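Local coordinates for CBIX (Paracoccus pantotrophus, PDB 4CCS), which catalyses the terminal step of siroheme biosynthesis in denitrifying bacteria, probably the insertion of ferrous iron into sirohydrochlorin, at residues A[31-36]-A[215-220]; A[60-65]-A[90-95]; A[166-171]-A[194-199]. All coordinates share one frame; numbering follows the deposited sequence. Where two conformers were deposited one is given.

Contact 1: A[31-36]-A[215-220]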
loop_
_atom_site.group_PDB
_atom_site.type_symbol
_atom_site.label_atom_id
_atom_site.label_comp_id
_atom_site.label_asym_id
_atom_site.label_seq_id
_atom_site.Cartn_x
_atom_site.Cartn_y
_atom_site.Cartn_z
ATOM N N ALA A 31 3.930 -16.716 3.642
ATOM C CA ALA A 31 4.558 -17.868 4.305
ATOM C C ALA A 31 5.086 -18.995 3.358
ATOM O O ALA A 31 6.291 -19.233 3.423
ATOM C CB ALA A 31 3.625 -18.447 5.367
ATOM N N PRO A 32 4.259 -19.648 2.472
ATOM C CA PRO A 32 4.813 -20.726 1.616
ATOM C C PRO A 32 5.866 -20.284 0.587
ATOM O O PRO A 32 6.532 -21.137 -0.011
ATOM C CB PRO A 32 3.580 -21.324 0.942
ATOM C CG PRO A 32 2.579 -20.233 0.940
ATOM C CD PRO A 32 2.813 -19.480 2.208
ATOM N N LEU A 33 6.043 -18.958 0.420
ATOM C CA LEU A 33 6.991 -18.363 -0.515
ATOM C C LEU A 33 8.343 -18.019 0.123
ATOM O O LEU A 33 9.280 -17.696 -0.607
ATOM C CB LEU A 33 6.359 -17.137 -1.219
ATOM C CG LEU A 33 4.956 -17.323 -1.816
ATOM C CD1 LEU A 33 4.413 -16.016 -2.335
ATOM C CD2 LEU A 33 4.941 -18.372 -2.927
ATOM N N VAL A 34 8.449 -18.075 1.475
ATOM C CA VAL A 34 9.685 -17.814 2.236
ATOM C C VAL A 34 9.902 -18.991 3.235
ATOM O O VAL A 34 9.778 -18.776 4.442
ATOM C CB VAL A 34 9.707 -16.441 2.978
ATOM C CG1 VAL A 34 11.122 -16.054 3.407
ATOM C CG2 VAL A 34 9.083 -15.335 2.153
ATOM N N PRO A 35 10.227 -20.227 2.744
ATOM C CA PRO A 35 10.395 -21.377 3.649
ATOM C C PRO A 35 11.467 -21.224 4.734
ATOM O O PRO A 35 11.322 -21.812 5.803
ATOM C CB PRO A 35 10.704 -22.544 2.698
ATOM C CG PRO A 35 10.172 -22.121 1.380
ATOM C CD PRO A 35 10.432 -20.644 1.339
ATOM N N GLN A 36 12.508 -20.409 4.490
ATOM C CA GLN A 36 13.593 -20.173 5.447
ATOM C C GLN A 36 13.191 -19.257 6.632
ATOM O O GLN A 36 14.004 -19.015 7.526
ATOM C CB GLN A 36 14.861 -19.652 4.733
ATOM C CG GLN A 36 14.690 -18.311 4.003
ATOM C CD GLN A 36 14.295 -18.437 2.542
ATOM O OE1 GLN A 36 13.237 -18.975 2.194
ATOM N NE2 GLN A 36 15.102 -17.871 1.648
ATOM N N VAL A 215 0.815 -9.424 -4.596
ATOM C CA VAL A 215 1.401 -8.796 -3.407
ATOM C C VAL A 215 2.173 -9.816 -2.520
ATOM O O VAL A 215 3.297 -9.499 -2.154
ATOM C CB VAL A 215 0.374 -7.947 -2.599
ATOM C CG1 VAL A 215 0.937 -7.541 -1.234
ATOM C CG2 VAL A 215 -0.059 -6.718 -3.398
ATOM N N PRO A 216 1.614 -11.011 -2.180
ATOM C CA PRO A 216 2.401 -11.951 -1.354
ATOM C C PRO A 216 3.796 -12.280 -1.937
ATOM O O PRO A 216 4.770 -12.241 -1.199
ATOM C CB PRO A 216 1.499 -13.182 -1.248
ATOM C CG PRO A 216 0.121 -12.630 -1.380
ATOM C CD PRO A 216 0.244 -11.525 -2.393
ATOM N N ALA A 217 3.897 -12.504 -3.263
ATOM C CA ALA A 217 5.182 -12.803 -3.927
ATOM C C ALA A 217 6.131 -11.616 -3.861
ATOM O O ALA A 217 7.313 -11.798 -3.582
ATOM C CB ALA A 217 4.946 -13.223 -5.372
ATOM N N MET A 218 5.591 -10.385 -3.991
ATOM C CA MET A 218 6.359 -9.151 -3.885
ATOM C C MET A 218 6.970 -9.017 -2.479
ATOM O O MET A 218 8.166 -8.758 -2.350
ATOM C CB MET A 218 5.463 -7.939 -4.253
ATOM C CG MET A 218 6.193 -6.630 -4.269
ATOM S SD MET A 218 5.127 -5.179 -4.519
ATOM C CE MET A 218 4.625 -4.889 -2.834
ATOM N N ILE A 219 6.156 -9.226 -1.422
ATOM C CA ILE A 219 6.628 -9.149 -0.028
ATOM C C ILE A 219 7.683 -10.247 0.227
ATOM O O ILE A 219 8.726 -9.968 0.816
ATOM C CB ILE A 219 5.442 -9.217 0.976
ATOM C CG1 ILE A 219 4.430 -8.060 0.725
ATOM C CG2 ILE A 219 5.952 -9.222 2.433
ATOM C CD1 ILE A 219 3.160 -8.052 1.681
ATOM N N ALA A 220 7.401 -11.478 -0.226
ATOM C CA ALA A 220 8.326 -12.609 -0.085
ATOM C C ALA A 220 9.724 -12.281 -0.665
ATOM O O ALA A 220 10.738 -12.558 -0.017
ATOM C CB ALA A 220 7.749 -13.837 -0.775
#
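Ala220 presents its CB to two residues at once. Leu33 CB lies 3.6 Å from Ala220 CB, and Val34 CG2 comes to 3.5 Å from the same methyl, so one alanine on the helix sits against two successive residues of the loop. With its CG1 anti to the backbone N (chi1 -164°), Val34 carries CG2 beside that N, and this is the branch that meets Ala220. Leu33 extends the contact one turn back. Its CG stands anti to the carbonyl carbon, and the CD1 branch rests on the helix backbone, 3.7 Å from Ala217 CA. The same CD1 lies 4.2 Å from Pro216 CB at the start of the helix. The interface is thus wholly apolar between these side chains, covered on the Val34 and Ala220 side and exposed around Leu33 and Ala217. Leu33 ends a 3-10 turn closed by the bond from Val34 N to Ala31 O (3.1 Å). Further out, Val34 also packs on Ile223 and Lys224 of the next helical turn, while Pro216 and Ile219 lean on helix 16-30, where Arg29 and Val30 receive the proline. The C-terminal helix 215-226 therefore docks, late in the chain, on the first α/β unit. Such a return of the last helix to the N-terminal half is consistent with the two-domain fold of the chelatase family.

Contact 2: A[60-65]-A[90-95]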
loop_
_atom_site.group_PDB
_atom_site.type_symbol
_atom_site.label_atom_id
_atom_site.label_comp_id
_atom_site.label_asym_id
_atom_site.label_seq_id
_atom_site.Cartn_x
_atom_site.Cartn_y
_atom_site.Cartn_z
ATOM N N TYR A 60 8.346 -6.180 8.209
ATOM C CA TYR A 60 7.967 -5.672 6.885
ATOM C C TYR A 60 6.754 -4.740 7.118
ATOM O O TYR A 60 5.645 -5.228 7.344
ATOM C CB TYR A 60 7.635 -6.777 5.868
ATOM C CG TYR A 60 7.329 -6.241 4.480
ATOM C CD1 TYR A 60 6.031 -5.879 4.119
ATOM C CD2 TYR A 60 8.336 -6.094 3.528
ATOM C CE1 TYR A 60 5.747 -5.370 2.851
ATOM C CE2 TYR A 60 8.060 -5.598 2.253
ATOM C CZ TYR A 60 6.764 -5.225 1.923
ATOM O OH TYR A 60 6.483 -4.759 0.660
ATOM N N PRO A 61 6.974 -3.418 7.100
ATOM C CA PRO A 61 5.871 -2.481 7.343
ATOM C C PRO A 61 5.020 -2.222 6.096
ATOM O O PRO A 61 5.546 -1.848 5.043
ATOM C CB PRO A 61 6.574 -1.217 7.846
ATOM C CG PRO A 61 7.991 -1.302 7.328
ATOM C CD PRO A 61 8.249 -2.709 6.839
ATOM N N LEU A 62 3.690 -2.386 6.223
ATOM C CA LEU A 62 2.759 -2.082 5.122
ATOM C C LEU A 62 2.475 -0.565 5.073
ATOM O O LEU A 62 1.318 -0.139 5.092
ATOM C CB LEU A 62 1.446 -2.879 5.276
ATOM C CG LEU A 62 1.504 -4.395 5.070
ATOM C CD1 LEU A 62 0.136 -5.025 5.352
ATOM C CD2 LEU A 62 1.931 -4.753 3.642
ATOM N N PHE A 63 3.534 0.249 5.074
ATOM C CA PHE A 63 3.409 1.712 5.060
ATOM C C PHE A 63 3.691 2.228 3.649
ATOM O O PHE A 63 4.360 1.535 2.882
ATOM C CB PHE A 63 4.337 2.359 6.103
ATOM C CG PHE A 63 4.258 1.840 7.532
ATOM C CD1 PHE A 63 3.162 1.093 7.966
ATOM C CD2 PHE A 63 5.250 2.156 8.460
ATOM C CE1 PHE A 63 3.087 0.627 9.287
ATOM C CE2 PHE A 63 5.177 1.684 9.777
ATOM C CZ PHE A 63 4.095 0.927 10.183
ATOM N N MET A 64 3.169 3.424 3.298
ATOM C CA MET A 64 3.340 3.993 1.951
ATOM C C MET A 64 4.669 4.725 1.729
ATOM O O MET A 64 5.063 4.939 0.580
ATOM C CB MET A 64 2.154 4.910 1.573
ATOM C CG MET A 64 0.788 4.211 1.575
ATOM S SD MET A 64 0.710 2.536 0.874
ATOM C CE MET A 64 1.076 2.841 -0.856
ATOM N N ALA A 65 5.333 5.144 2.808
ATOM C CA ALA A 65 6.626 5.843 2.734
ATOM C C ALA A 65 7.378 5.718 4.051
ATOM O O ALA A 65 6.828 5.221 5.035
ATOM C CB ALA A 65 6.418 7.323 2.390
ATOM N N PRO A 90 12.448 -1.941 4.185
ATOM C CA PRO A 90 11.812 -0.850 3.439
ATOM C C PRO A 90 10.302 -1.127 3.353
ATOM O O PRO A 90 9.896 -2.287 3.220
ATOM C CB PRO A 90 12.470 -0.940 2.061
ATOM C CG PRO A 90 13.842 -1.407 2.360
ATOM C CD PRO A 90 13.703 -2.367 3.512
ATOM N N PRO A 91 9.473 -0.082 3.471
ATOM C CA PRO A 91 8.020 -0.270 3.463
ATOM C C PRO A 91 7.426 -0.679 2.110
ATOM O O PRO A 91 8.053 -0.490 1.065
ATOM C CB PRO A 91 7.499 1.090 3.925
ATOM C CG PRO A 91 8.508 2.048 3.426
ATOM C CD PRO A 91 9.824 1.344 3.631
ATOM N N PHE A 92 6.183 -1.206 2.143
ATOM C CA PHE A 92 5.374 -1.606 0.987
ATOM C C PHE A 92 5.419 -0.542 -0.130
ATOM O O PHE A 92 5.598 -0.893 -1.299
ATOM C CB PHE A 92 3.900 -1.836 1.439
ATOM C CG PHE A 92 2.915 -2.138 0.327
ATOM C CD1 PHE A 92 2.708 -3.438 -0.107
ATOM C CD2 PHE A 92 2.203 -1.115 -0.293
ATOM C CE1 PHE A 92 1.794 -3.714 -1.141
ATOM C CE2 PHE A 92 1.313 -1.390 -1.339
ATOM C CZ PHE A 92 1.117 -2.687 -1.755
ATOM N N GLY A 93 5.263 0.747 0.230
ATOM C CA GLY A 93 5.245 1.840 -0.754
ATOM C C GLY A 93 6.556 1.991 -1.547
ATOM O O GLY A 93 6.514 2.421 -2.701
ATOM N N SER A 94 7.697 1.627 -0.932
ATOM C CA SER A 94 9.013 1.725 -1.576
ATOM C C SER A 94 9.477 0.386 -2.149
ATOM O O SER A 94 10.616 0.269 -2.606
ATOM C CB SER A 94 10.043 2.283 -0.598
ATOM O OG SER A 94 10.314 1.348 0.431
ATOM N N ASP A 95 8.599 -0.631 -2.140
ATOM C CA ASP A 95 8.951 -1.945 -2.662
ATOM C C ASP A 95 9.333 -1.870 -4.154
ATOM O O ASP A 95 8.599 -1.253 -4.925
ATOM C CB ASP A 95 7.822 -2.953 -2.434
ATOM C CG ASP A 95 8.310 -4.380 -2.527
ATOM O OD1 ASP A 95 8.685 -4.800 -3.638
ATOM O OD2 ASP A 95 8.296 -5.087 -1.478
#
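Tyr60 turns the edge of its ring to Asp95, with OD2 near the ring plane, and Leu62 CD2 also lies at that ring's edge. Beside them, the Phe92 ring is approached obliquely by Leu62 CD2, 4.0 Å from CD1, and by the sulfur of Met64, 4.1 Å from CD2, a Met-aromatic contact made by a chain bent at chi2 and chi3. Phe63 takes Pro61 CB over the centre of one ring face, and its ring also stacks with His10. Two backbone bonds tie the end of the strand and the residues after it to 90-95: Phe92 N reaches Pro61 O at 3.0 Å, and Gly93 N reaches Phe63 O at 2.9 Å. At Gly93 a CB would run into Met64 O; its CA instead makes a nearly straight C-H...O contact with that oxygen (3.4 Å). Leu62 centres an inverse gamma turn, closed by a weak bond from Phe63 N to Pro61 O. Tyr60 holds CG anti to the backbone N (chi1 -176°); at the far end of the ring, OH donates to Asp95 OD2 over 2.8 Å, on the anti side. Ser222 OG is the second partner of OD2. A phenylalanine in place of Tyr60 would probably leave OD2 without this bond, held by Ser222 OG. With OD1 capping Gly97 N near helix 98-113, the buried carboxylate is well supplied with donors, which would favour its charged form.

Contact 3: A[166-171]-A[194-199]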
loop_
_atom_site.group_PDB
_atom_site.type_symbol
_atom_site.label_atom_id
_atom_site.label_comp_id
_atom_site.label_asym_id
_atom_site.label_seq_id
_atom_site.Cartn_x
_atom_site.Cartn_y
_atom_site.Cartn_z
ATOM N N ASP A 166 -10.969 17.136 -6.773
ATOM C CA ASP A 166 -10.548 18.048 -7.839
ATOM C C ASP A 166 -9.829 17.300 -8.973
ATOM O O ASP A 166 -10.118 17.544 -10.144
ATOM C CB ASP A 166 -9.626 19.141 -7.272
ATOM C CG ASP A 166 -10.336 20.097 -6.327
ATOM O OD1 ASP A 166 -11.520 20.407 -6.575
ATOM O OD2 ASP A 166 -9.711 20.518 -5.334
ATOM N N ALA A 167 -8.882 16.415 -8.613
ATOM C CA ALA A 167 -8.046 15.640 -9.540
ATOM C C ALA A 167 -8.836 14.689 -10.437
ATOM O O ALA A 167 -8.448 14.481 -11.594
ATOM C CB ALA A 167 -6.983 14.871 -8.763
ATOM N N ALA A 168 -9.950 14.136 -9.919
ATOM C CA ALA A 168 -10.801 13.226 -10.687
ATOM C C ALA A 168 -11.866 13.948 -11.512
ATOM O O ALA A 168 -12.575 13.295 -12.265
ATOM C CB ALA A 168 -11.466 12.219 -9.752
ATOM N N ARG A 169 -11.996 15.270 -11.369
ATOM C CA ARG A 169 -13.010 16.047 -12.093
ATOM C C ARG A 169 -12.575 16.312 -13.553
ATOM O O ARG A 169 -11.382 16.399 -13.832
ATOM C CB ARG A 169 -13.332 17.361 -11.330
ATOM C CG ARG A 169 -14.583 18.099 -11.838
ATOM C CD ARG A 169 -14.982 19.258 -10.949
ATOM N NE ARG A 169 -15.741 18.804 -9.783
ATOM C CZ ARG A 169 -15.307 18.878 -8.529
ATOM N NH1 ARG A 169 -14.123 19.413 -8.258
ATOM N NH2 ARG A 169 -16.061 18.431 -7.533
ATOM N N ASP A 170 -13.548 16.381 -14.479
ATOM C CA ASP A 170 -13.355 16.656 -15.912
ATOM C C ASP A 170 -12.414 15.655 -16.631
ATOM O O ASP A 170 -11.692 16.031 -17.560
ATOM C CB ASP A 170 -12.910 18.123 -16.136
ATOM C CG ASP A 170 -13.873 19.126 -15.543
ATOM O OD1 ASP A 170 -15.088 19.004 -15.801
ATOM O OD2 ASP A 170 -13.417 20.009 -14.784
ATOM N N LEU A 171 -12.463 14.373 -16.235
ATOM C CA LEU A 171 -11.696 13.324 -16.907
ATOM C C LEU A 171 -12.654 12.614 -17.870
ATOM O O LEU A 171 -13.866 12.687 -17.648
ATOM C CB LEU A 171 -11.074 12.319 -15.907
ATOM C CG LEU A 171 -10.011 12.868 -14.936
ATOM C CD1 LEU A 171 -9.466 11.759 -14.040
ATOM C CD2 LEU A 171 -8.853 13.508 -15.678
ATOM N N ALA A 194 -17.095 8.283 -2.189
ATOM C CA ALA A 194 -17.733 9.582 -1.955
ATOM C C ALA A 194 -16.981 10.721 -2.661
ATOM O O ALA A 194 -17.615 11.612 -3.229
ATOM C CB ALA A 194 -17.833 9.862 -0.455
ATOM N N ALA A 195 -15.630 10.686 -2.623
ATOM C CA ALA A 195 -14.763 11.697 -3.246
ATOM C C ALA A 195 -14.872 11.618 -4.765
ATOM O O ALA A 195 -14.964 12.644 -5.429
ATOM C CB ALA A 195 -13.323 11.471 -2.809
ATOM N N LEU A 196 -14.890 10.397 -5.315
ATOM C CA LEU A 196 -15.002 10.206 -6.760
ATOM C C LEU A 196 -16.402 10.537 -7.247
ATOM O O LEU A 196 -16.546 11.004 -8.372
ATOM C CB LEU A 196 -14.579 8.780 -7.176
ATOM C CG LEU A 196 -13.093 8.452 -6.962
ATOM C CD1 LEU A 196 -12.841 6.977 -7.084
ATOM C CD2 LEU A 196 -12.206 9.211 -7.934
ATOM N N SER A 197 -17.429 10.350 -6.386
ATOM C CA SER A 197 -18.814 10.707 -6.730
ATOM C C SER A 197 -18.924 12.236 -6.826
ATOM O O SER A 197 -19.489 12.738 -7.804
ATOM C CB SER A 197 -19.793 10.166 -5.687
ATOM O OG SER A 197 -21.096 10.677 -5.928
ATOM N N GLN A 198 -18.372 12.973 -5.827
ATOM C CA GLN A 198 -18.356 14.445 -5.827
ATOM C C GLN A 198 -17.646 14.972 -7.073
ATOM O O GLN A 198 -18.086 15.967 -7.646
ATOM C CB GLN A 198 -17.662 14.998 -4.568
ATOM C CG GLN A 198 -18.621 15.274 -3.411
ATOM C CD GLN A 198 -17.985 15.043 -2.054
ATOM O OE1 GLN A 198 -16.886 15.533 -1.756
ATOM N NE2 GLN A 198 -18.673 14.311 -1.180
ATOM N N ALA A 199 -16.575 14.284 -7.516
ATOM C CA ALA A 199 -15.822 14.692 -8.715
ATOM C C ALA A 199 -16.585 14.451 -10.012
ATOM O O ALA A 199 -16.246 15.046 -11.032
ATOM C CB ALA A 199 -14.484 13.955 -8.769
HETATM O O HOH W 1 -16.309 15.283 -13.769
#
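Ala199 O, in helix 192-199, is approached by a water and by the side of Arg169. The water lies 2.7 Å from Ala199 O and accepts from Asp170 N at 3.1 Å, bridging the two segments. Arg169 adds a CA-H...O contact to the same oxygen, with CA at 3.5 Å, and its CG lies nearly as close. CG is anti to the backbone N (chi1 -168°), and the next torsion is extended too, before a bend at chi3 sets NE aside. The guanidinium then has Ala199 CA over one face. NH2 donates to Gln198 O over 3.2 Å, a bent bond (140° at the hydrogen) in which the donor stands well above the carbonyl plane and the oxygen is tilted from the guanidinium plane. At another edge, in plane, NH1 forms a salt bridge with Asp166 OD1, 3.3 Å away, its hydrogen bond weak. Both helices belong to beta-alpha-beta crossovers of the second parallel sheet: helix 164-167 leads from strand 152-157 to 175-179, and 192-199 from there to 204-205. Beneath the polar surface lies an apolar layer. Ala168 CB touches Leu196 CD2 and Ala199 CB, each at 3.6 Å, and a methyl is all that either alanine brings to this close approach. Phe201 packs on both Ala168 and Leu196, and Ala168 also rests on Leu123 of strand 121-126.

Overall arrangement
Contacts 1 and 2 adjoin, their centres 15 Å apart, and helix 215-226 joins them: Met218 CG comes to 3.2 Å from Asp95 OD1, and Ile219 CG1 to 3.7 Å from Tyr60 CE1. Contact 2 is the more central, and its Leu62, Met64 and Phe92 also touch Thr183, Leu180 and Ala182 of the second α/β unit, so it lies where the two halves meet. A bound 1,2-ethanediol, probably from the crystallisation liquor, lies about 6 Å from the Phe63 side chain and may mark a pocket. Contact 3 belongs wholly to the second unit: its centre lies about 27 Å from that of contact 2 and 37 Å from that of contact 1, across the middle of the chain.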